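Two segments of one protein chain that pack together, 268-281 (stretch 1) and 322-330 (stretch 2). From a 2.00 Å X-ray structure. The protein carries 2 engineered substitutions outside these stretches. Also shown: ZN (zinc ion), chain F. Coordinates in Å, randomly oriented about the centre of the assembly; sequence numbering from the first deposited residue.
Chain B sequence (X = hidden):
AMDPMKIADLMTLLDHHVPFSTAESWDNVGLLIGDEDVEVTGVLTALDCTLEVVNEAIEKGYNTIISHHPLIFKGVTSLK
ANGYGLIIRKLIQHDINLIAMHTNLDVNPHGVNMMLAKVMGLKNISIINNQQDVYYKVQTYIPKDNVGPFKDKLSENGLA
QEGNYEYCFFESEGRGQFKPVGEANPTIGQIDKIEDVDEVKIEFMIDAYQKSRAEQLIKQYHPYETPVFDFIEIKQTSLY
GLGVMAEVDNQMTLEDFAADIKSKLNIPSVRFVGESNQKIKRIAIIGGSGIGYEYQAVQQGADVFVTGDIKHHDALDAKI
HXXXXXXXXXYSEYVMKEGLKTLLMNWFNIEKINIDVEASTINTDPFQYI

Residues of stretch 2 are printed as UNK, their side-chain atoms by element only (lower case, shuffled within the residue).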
ATOM      1  N   PRO B 268     -25.619  -4.866 -33.383  1.00 13.05           N
ATOM      2  CA  PRO B 268     -25.927  -3.716 -34.241  1.00 13.31           C
ATOM      3  C   PRO B 268     -24.711  -3.085 -34.900  1.00 12.30           C
ATOM      4  O   PRO B 268     -24.795  -2.601 -36.014  1.00 11.10           O
ATOM      5  CB  PRO B 268     -26.602  -2.707 -33.272  1.00 14.54           C
ATOM      6  CG  PRO B 268     -27.195  -3.565 -32.204  1.00 15.29           C
ATOM      7  CD  PRO B 268     -26.174  -4.691 -32.022  1.00 14.94           C
ATOM      8  N   SER B 269     -23.575  -3.151 -34.226  1.00 13.33           N
ATOM      9  CA  SER B 269     -22.349  -2.545 -34.728  1.00 13.27           C
ATOM     10  C   SER B 269     -21.187  -3.330 -34.136  1.00 13.43           C
ATOM     11  O   SER B 269     -21.203  -3.659 -32.973  1.00 11.74           O
ATOM     12  CB  SER B 269     -22.248  -1.091 -34.261  1.00 14.13           C
ATOM     13  OG  SER B 269     -20.994  -0.520 -34.556  1.00 13.91           O
ATOM     14  N   VAL B 270     -20.185  -3.632 -34.977  1.00 12.95           N
ATOM     15  CA  VAL B 270     -18.935  -4.220 -34.546  1.00 12.61           C
ATOM     16  C   VAL B 270     -17.784  -3.350 -35.053  1.00 12.94           C
ATOM     17  O   VAL B 270     -17.929  -2.687 -36.078  1.00 13.24           O
ATOM     18  CB  VAL B 270     -18.869  -5.684 -35.069  1.00 14.46           C
ATOM     19  CG1 VAL B 270     -17.482  -6.237 -35.056  1.00 14.64           C
ATOM     20  CG2 VAL B 270     -19.876  -6.560 -34.219  1.00 10.90           C
ATOM     21  N   ARG B 271     -16.682  -3.321 -34.305  1.00 12.83           N
ATOM     22  CA  ARG B 271     -15.463  -2.665 -34.758  1.00 12.70           C
ATOM     23  C   ARG B 271     -14.244  -3.551 -34.522  1.00 12.38           C
ATOM     24  O   ARG B 271     -14.180  -4.356 -33.549  1.00 12.88           O
ATOM     25  CB  ARG B 271     -15.291  -1.285 -34.077  1.00 13.24           C
ATOM     26  CG  ARG B 271     -15.297  -1.317 -32.586  1.00 13.04           C
ATOM     27  CD  ARG B 271     -15.539   0.062 -31.966  1.00 13.46           C
ATOM     28  NE  ARG B 271     -15.636  -0.027 -30.498  1.00 13.11           N
ATOM     29  CZ  ARG B 271     -15.908   0.999 -29.695  1.00 14.49           C
ATOM     30  NH1 ARG B 271     -16.133   2.208 -30.195  1.00 11.28           N
ATOM     31  NH2 ARG B 271     -15.920   0.832 -28.370  1.00 13.26           N
ATOM     32  N   PHE B 272     -13.273  -3.438 -35.427  1.00 11.23           N
ATOM     33  CA  PHE B 272     -12.113  -4.252 -35.341  1.00 11.29           C
ATOM     34  C   PHE B 272     -10.869  -3.430 -35.501  1.00 11.48           C
ATOM     35  O   PHE B 272     -10.911  -2.301 -35.954  1.00 11.95           O
ATOM     36  CB  PHE B 272     -12.171  -5.434 -36.305  1.00 10.65           C
ATOM     37  CG  PHE B 272     -12.134  -5.071 -37.758  1.00 12.60           C
ATOM     38  CD1 PHE B 272     -10.932  -4.936 -38.425  1.00 13.25           C
ATOM     39  CD2 PHE B 272     -13.308  -4.957 -38.482  1.00 11.16           C
ATOM     40  CE1 PHE B 272     -10.922  -4.618 -39.776  1.00 11.37           C
ATOM     41  CE2 PHE B 272     -13.288  -4.689 -39.832  1.00 12.78           C
ATOM     42  CZ  PHE B 272     -12.095  -4.502 -40.467  1.00 11.27           C
ATOM     43  N   VAL B 273      -9.781  -3.993 -35.020  1.00 11.26           N
ATOM     44  CA  VAL B 273      -8.484  -3.366 -35.094  1.00 11.77           C
ATOM     45  C   VAL B 273      -7.559  -4.333 -35.775  1.00 12.57           C
ATOM     46  O   VAL B 273      -7.394  -5.466 -35.308  1.00 12.19           O
ATOM     47  CB  VAL B 273      -7.926  -3.028 -33.669  1.00 11.80           C
ATOM     48  CG1 VAL B 273      -6.514  -2.363 -33.749  1.00 13.74           C
ATOM     49  CG2 VAL B 273      -8.903  -2.137 -32.904  1.00 11.11           C
ATOM     50  N   GLY B 274      -6.936  -3.881 -36.859  1.00 12.16           N
ATOM     51  CA  GLY B 274      -5.988  -4.706 -37.648  1.00 13.52           C
ATOM     52  C   GLY B 274      -6.299  -4.564 -39.136  1.00 14.39           C
ATOM     53  O   GLY B 274      -7.333  -3.995 -39.506  1.00 14.86           O
ATOM     54  N   GLU B 275      -5.405  -5.064 -39.976  1.00 15.37           N
ATOM     55  CA  GLU B 275      -5.564  -4.990 -41.426  1.00 17.30           C
ATOM     56  C   GLU B 275      -6.808  -5.831 -41.766  1.00 15.40           C
ATOM     57  O   GLU B 275      -6.981  -6.951 -41.269  1.00 15.21           O
ATOM     58  CB  GLU B 275      -4.301  -5.525 -42.191  1.00 17.92           C
ATOM     59  CG  GLU B 275      -2.875  -4.890 -41.891  1.00 22.06           C
ATOM     60  CD  GLU B 275      -1.669  -5.601 -42.653  1.00 26.62           C
ATOM     61  OE1 GLU B 275      -1.799  -6.778 -43.125  1.00 26.93           O
ATOM     62  OE2 GLU B 275      -0.579  -4.977 -42.809  1.00 29.42           O
ATOM     63  N   SER B 276      -7.700  -5.259 -42.565  1.00 15.40           N
ATOM     64  CA  SER B 276      -8.994  -5.877 -42.852  1.00 15.29           C
ATOM     65  C   SER B 276      -8.854  -7.223 -43.584  1.00 14.14           C
ATOM     66  O   SER B 276      -9.695  -8.108 -43.430  1.00 13.31           O
ATOM     67  CB  SER B 276      -9.870  -4.899 -43.662  1.00 15.34           C
ATOM     68  OG  SER B 276      -9.222  -4.584 -44.872  1.00 19.88           O
ATOM     69  N   ASN B 277      -7.762  -7.381 -44.333  1.00 13.49           N
ATOM     70  CA  ASN B 277      -7.480  -8.614 -45.072  1.00 13.58           C
ATOM     71  C   ASN B 277      -6.530  -9.581 -44.334  1.00 13.78           C
ATOM     72  O   ASN B 277      -6.043 -10.540 -44.911  1.00 12.64           O
ATOM     73  CB  ASN B 277      -6.923  -8.290 -46.480  1.00 13.46           C
ATOM     74  CG  ASN B 277      -5.472  -7.744 -46.447  1.00 15.32           C
ATOM     75  OD1 ASN B 277      -4.840  -7.661 -45.388  1.00 18.50           O
ATOM     76  ND2 ASN B 277      -4.955  -7.398 -47.603  1.00 15.22           N
ATOM     77  N   GLN B 278      -6.284  -9.325 -43.054  1.00 12.97           N
ATOM     78  CA  GLN B 278      -5.445 -10.202 -42.245  1.00 12.89           C
ATOM     79  C   GLN B 278      -6.083 -11.591 -42.151  1.00 12.74           C
ATOM     80  O   GLN B 278      -7.285 -11.722 -41.907  1.00 12.38           O
ATOM     81  CB  GLN B 278      -5.328  -9.550 -40.851  1.00 13.92           C
ATOM     82  CG  GLN B 278      -4.416 -10.236 -39.835  1.00 17.52           C
ATOM     83  CD  GLN B 278      -2.954  -9.987 -40.088  1.00 18.57           C
ATOM     84  OE1 GLN B 278      -2.578  -8.928 -40.574  1.00 22.46           O
ATOM     85  NE2 GLN B 278      -2.119 -10.972 -39.766  1.00 22.20           N
ATOM     86  N   LYS B 279      -5.302 -12.634 -42.365  1.00 13.03           N
ATOM     87  CA  LYS B 279      -5.821 -13.978 -42.279  1.00 14.62           C
ATOM     88  C   LYS B 279      -5.918 -14.429 -40.817  1.00 15.51           C
ATOM     89  O   LYS B 279      -4.949 -14.312 -40.089  1.00 17.79           O
ATOM     90  CB  LYS B 279      -4.921 -14.929 -42.976  1.00 14.20           C
ATOM     91  CG  LYS B 279      -4.606 -14.520 -44.390  1.00 17.92           C
ATOM     92  CD  LYS B 279      -5.693 -14.859 -45.299  1.00 19.87           C
ATOM     93  CE  LYS B 279      -5.155 -15.126 -46.719  1.00 20.95           C
ATOM     94  NZ  LYS B 279      -6.256 -14.677 -47.602  1.00 18.54           N
ATOM     95  N   ILE B 280      -7.053 -14.998 -40.459  1.00 14.72           N
ATOM     96  CA  ILE B 280      -7.436 -15.320 -39.105  1.00 15.43           C
ATOM     97  C   ILE B 280      -7.704 -16.819 -39.096  1.00 14.40           C
ATOM     98  O   ILE B 280      -8.468 -17.291 -39.906  1.00 14.24           O
ATOM     99  CB  ILE B 280      -8.798 -14.588 -38.764  1.00 15.06           C
ATOM    100  CG1 ILE B 280      -8.586 -13.095 -38.516  1.00 20.08           C
ATOM    101  CG2 ILE B 280      -9.476 -15.114 -37.546  1.00 18.45           C
ATOM    102  CD1 ILE B 280      -7.191 -12.725 -37.992  1.00 15.53           C
ATOM    103  N   LYS B 281      -7.120 -17.557 -38.163  1.00 15.09           N
ATOM    104  CA  LYS B 281      -7.539 -18.937 -37.928  1.00 15.80           C
ATOM    105  C   LYS B 281      -7.895 -19.217 -36.467  1.00 15.62           C
ATOM    106  O   LYS B 281      -8.936 -19.853 -36.192  1.00 15.74           O
ATOM    107  CB  LYS B 281      -6.429 -19.875 -38.364  1.00 16.22           C
ATOM    108  CG  LYS B 281      -6.681 -21.295 -37.999  1.00 21.56           C
ATOM    109  CD  LYS B 281      -7.787 -21.903 -38.865  1.00 25.51           C
ATOM    110  CE  LYS B 281      -7.915 -23.363 -38.577  1.00 25.43           C
ATOM    111  NZ  LYS B 281      -9.103 -23.834 -39.272  1.00 26.85           N
ATOM    112  N   UNK B 322       0.528  -4.699 -33.741  1.00 13.71           N
ATOM    113  CA  UNK B 322       0.050  -5.769 -34.581  1.00 13.14           C
ATOM    114  C   UNK B 322      -0.877  -6.743 -33.882  1.00 12.29           C
ATOM    115  O   UNK B 322      -1.067  -7.858 -34.372  1.00 13.26           O
ATOM    116  N   UNK B 323      -1.454  -6.374 -32.748  1.00 12.37           N
ATOM    117  CA  UNK B 323      -2.379  -7.259 -32.065  1.00 11.28           C
ATOM    118  C   UNK B 323      -3.783  -7.006 -32.653  1.00 11.84           C
ATOM    119  O   UNK B 323      -4.308  -5.871 -32.621  1.00 12.73           O
ATOM    120  c   UNK B 323      -3.490  -7.915 -29.838  1.00 10.55           C
ATOM    121  c   UNK B 323      -0.974  -7.495 -29.976  1.00 11.45           C
ATOM    122  c   UNK B 323      -2.336  -7.078 -30.527  1.00 12.49           C
ATOM    123  N   UNK B 324      -4.390  -8.029 -33.235  1.00 10.41           N
ATOM    124  CA  UNK B 324      -5.669  -7.831 -33.833  1.00 10.87           C
ATOM    125  C   UNK B 324      -6.832  -7.976 -32.827  1.00 10.61           C
ATOM    126  O   UNK B 324      -6.837  -8.885 -32.012  1.00 10.58           O
ATOM    127  n   UNK B 324      -4.237  -9.786 -36.437  1.00  8.17           N
ATOM    128  o   UNK B 324      -4.496  -7.562 -36.456  1.00 13.27           O
ATOM    129  c   UNK B 324      -5.866  -8.800 -34.993  1.00 11.16           C
ATOM    130  c   UNK B 324      -4.809  -8.672 -36.027  1.00 11.28           C
ATOM    131  N   UNK B 325      -7.788  -7.056 -32.881  1.00  9.87           N
ATOM    132  CA  UNK B 325      -8.899  -7.058 -31.928  1.00 11.47           C
ATOM    133  C   UNK B 325     -10.225  -6.990 -32.662  1.00 11.56           C
ATOM    134  O   UNK B 325     -10.284  -6.443 -33.757  1.00 10.74           O
ATOM    135  c   UNK B 325      -7.319  -6.733 -29.190  1.00 13.61           C
ATOM    136  c   UNK B 325      -7.583  -5.629 -30.185  1.00 12.14           C
ATOM    137  c   UNK B 325      -7.704  -4.227 -29.493  1.00 10.39           C
ATOM    138  c   UNK B 325      -8.833  -5.857 -31.003  1.00 11.56           C
ATOM    139  N   UNK B 326     -11.246  -7.588 -32.056  1.00 11.63           N
ATOM    140  CA  UNK B 326     -12.639  -7.326 -32.386  1.00 11.32           C
ATOM    141  C   UNK B 326     -13.401  -6.992 -31.099  1.00 12.28           C
ATOM    142  O   UNK B 326     -13.403  -7.746 -30.117  1.00 12.61           O
ATOM    143  c   UNK B 326     -13.026 -10.186 -35.044  1.00  8.42           C
ATOM    144  c   UNK B 326     -13.370  -8.498 -33.140  1.00 11.74           C
ATOM    145  c   UNK B 326     -12.616  -8.899 -34.402  1.00  9.29           C
ATOM    146  c   UNK B 326     -14.798  -8.063 -33.505  1.00  9.34           C
ATOM    147  N   UNK B 327     -14.072  -5.845 -31.127  1.00 12.83           N
ATOM    148  CA  UNK B 327     -15.047  -5.455 -30.126  1.00 12.59           C
ATOM    149  C   UNK B 327     -16.420  -5.921 -30.549  1.00 12.49           C
ATOM    150  O   UNK B 327     -17.051  -5.327 -31.414  1.00 14.13           O
ATOM    151  c   UNK B 327     -15.750  -3.446 -28.699  1.00 14.39           C
ATOM    152  o   UNK B 327     -15.520  -2.266 -28.327  1.00 12.16           O
ATOM    153  o   UNK B 327     -16.544  -4.210 -28.107  1.00 14.87           O
ATOM    154  c   UNK B 327     -15.018  -3.939 -29.946  1.00 12.52           C
ATOM    155  N   UNK B 328     -16.908  -6.975 -29.896  1.00 11.86           N
ATOM    156  CA  UNK B 328     -18.270  -7.463 -30.135  1.00 11.70           C
ATOM    157  C   UNK B 328     -19.296  -6.837 -29.158  1.00 11.66           C
ATOM    158  O   UNK B 328     -20.506  -7.189 -29.181  1.00 12.54           O
ATOM    159  c   UNK B 328     -17.696  -9.617 -31.220  1.00 12.01           C
ATOM    160  c   UNK B 328     -18.225 -11.022 -28.420  1.00 10.61           C
ATOM    161  c   UNK B 328     -18.379  -8.974 -30.032  1.00 11.70           C
ATOM    162  c   UNK B 328     -17.860  -9.493 -28.691  1.00 11.17           C
ATOM    163  N   UNK B 329     -18.791  -5.914 -28.333  1.00 11.12           N
ATOM    164  CA  UNK B 329     -19.527  -5.253 -27.258  1.00 11.02           C
ATOM    165  C   UNK B 329     -19.657  -6.150 -26.037  1.00 12.14           C
ATOM    166  O   UNK B 329     -19.660  -7.395 -26.133  1.00 14.33           O
ATOM    167  o   UNK B 329     -19.790  -2.934 -28.997  1.00 13.53           O
ATOM    168  n   UNK B 329     -21.501  -3.996 -30.024  1.00 11.24           N
ATOM    169  c   UNK B 329     -20.702  -3.768 -28.975  1.00 13.12           C
ATOM    170  c   UNK B 329     -20.872  -4.697 -27.758  1.00 12.39           C
ATOM    171  N   UNK B 330     -19.626  -5.532 -24.872  1.00 11.61           N
ATOM    172  CA  UNK B 330     -19.757  -6.238 -23.617  1.00 11.42           C
ATOM    173  C   UNK B 330     -21.128  -6.909 -23.599  1.00 12.73           C
ATOM    174  O   UNK B 330     -21.255  -8.049 -23.099  1.00 11.65           O
ATOM    175  c   UNK B 330     -20.118  -6.730 -20.461  1.00 11.00           C
ATOM    176  c   UNK B 330     -19.515  -5.715 -21.118  1.00 11.18           C
ATOM    177  c   UNK B 330     -18.795  -5.709 -19.028  1.00 11.69           C
ATOM    178  n   UNK B 330     -19.591  -6.758 -19.179  1.00 10.60           N
ATOM    179  c   UNK B 330     -19.657  -5.199 -22.517  1.00 12.67           C
ATOM    180  n   UNK B 330     -18.670  -5.102 -20.204  1.00 11.29           N
TER
HETATM  181 ZN    ZN F 401     -19.628  -8.685 -17.889  0.50 22.70          ZN
HETATM  182  O   HOH W   1      -3.270  -6.931 -38.795  1.00 15.97           O
HETATM  183  O   HOH W   2     -19.104  -7.324 -16.185  1.00 10.50           O
HETATM  184  O   HOH W   3     -17.429  -8.594 -18.219  1.00 12.13           O
HETATM  185  O   HOH W   4     -18.934 -10.329 -16.665  1.00 12.36           O

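Position 322 has no side-chain atoms. Its phi is positive, at 74°, and it closes a helix with a Schellman motif. It is G322, and it does not touch stretch 1.

Position 323 carries three carbons, one bearing the other two. Its CB points away from stretch 1. This is V323.

Position 324 has two carbons, the second carrying one oxygen and one nitrogen. That is an amide on a short arm: N324. Its OD1 lies 3.4 Å from G274 CA, and its ND2 lies 3.4 Å from Q278 CG. An ideal CB on G274 would sit 2.2 Å from N324 OD1, a clash. Water 1 links N324 OD1 (2.7 Å from the water O) to E275 N and Q278 OE1.

Position 325 has four carbons, forked at the second. This is L325. Its CB packs 4.0 Å from V273 CB. Its backbone pairs with V273 in both directions: V273 N to L325 O is 2.8 Å, and L325 N to V273 O is 2.9 Å.

Position 326 also has four carbons, but forked at the first, with one arm two carbons long. This is I326. Its CG2 is 3.6 Å from V270 CG1, and its CG1 is 4.0 Å from F272 CB.

Position 327 has two carbons, the second carrying two oxygens. The carboxylate meets the guanidinium of R271, so this is D327. D327 OD2 accepts from R271 NE and from R271 NH2, each at 3.1 Å, in a salt bridge near the guanidinium plane. D327 N also donates to R271 O at 2.8 Å.

Position 328 has four carbons, forked at the first, one arm being two carbons long. It is I328. Its CB points away from stretch 1.

Position 329 has two carbons, the second with one oxygen and one nitrogen. It is N329. Its ND2 donates to S269 O at 3.0 Å, while its backbone N bonds to D327 OD1 at 2.8 Å.

Position 330 has one carbon, then a five-membered ring of three carbons and two nitrogens. It is H330. Its NE2 binds zinc at 2.3 Å, and the residue is out of reach of stretch 1.

The contact is an antiparallel pairing of strands 271-273 and 325-327, burying 587 Å² in all. R271 and V273 face D327 and L325 on one side of the sheet, joining a salt bridge to an apolar contact. F272 and I326 share the other side. Beyond the strands, N329 ties down S269 at one end, and N324 fits against G274 at the other.

Stretch 2, residues 322-330: GVNLIDINH
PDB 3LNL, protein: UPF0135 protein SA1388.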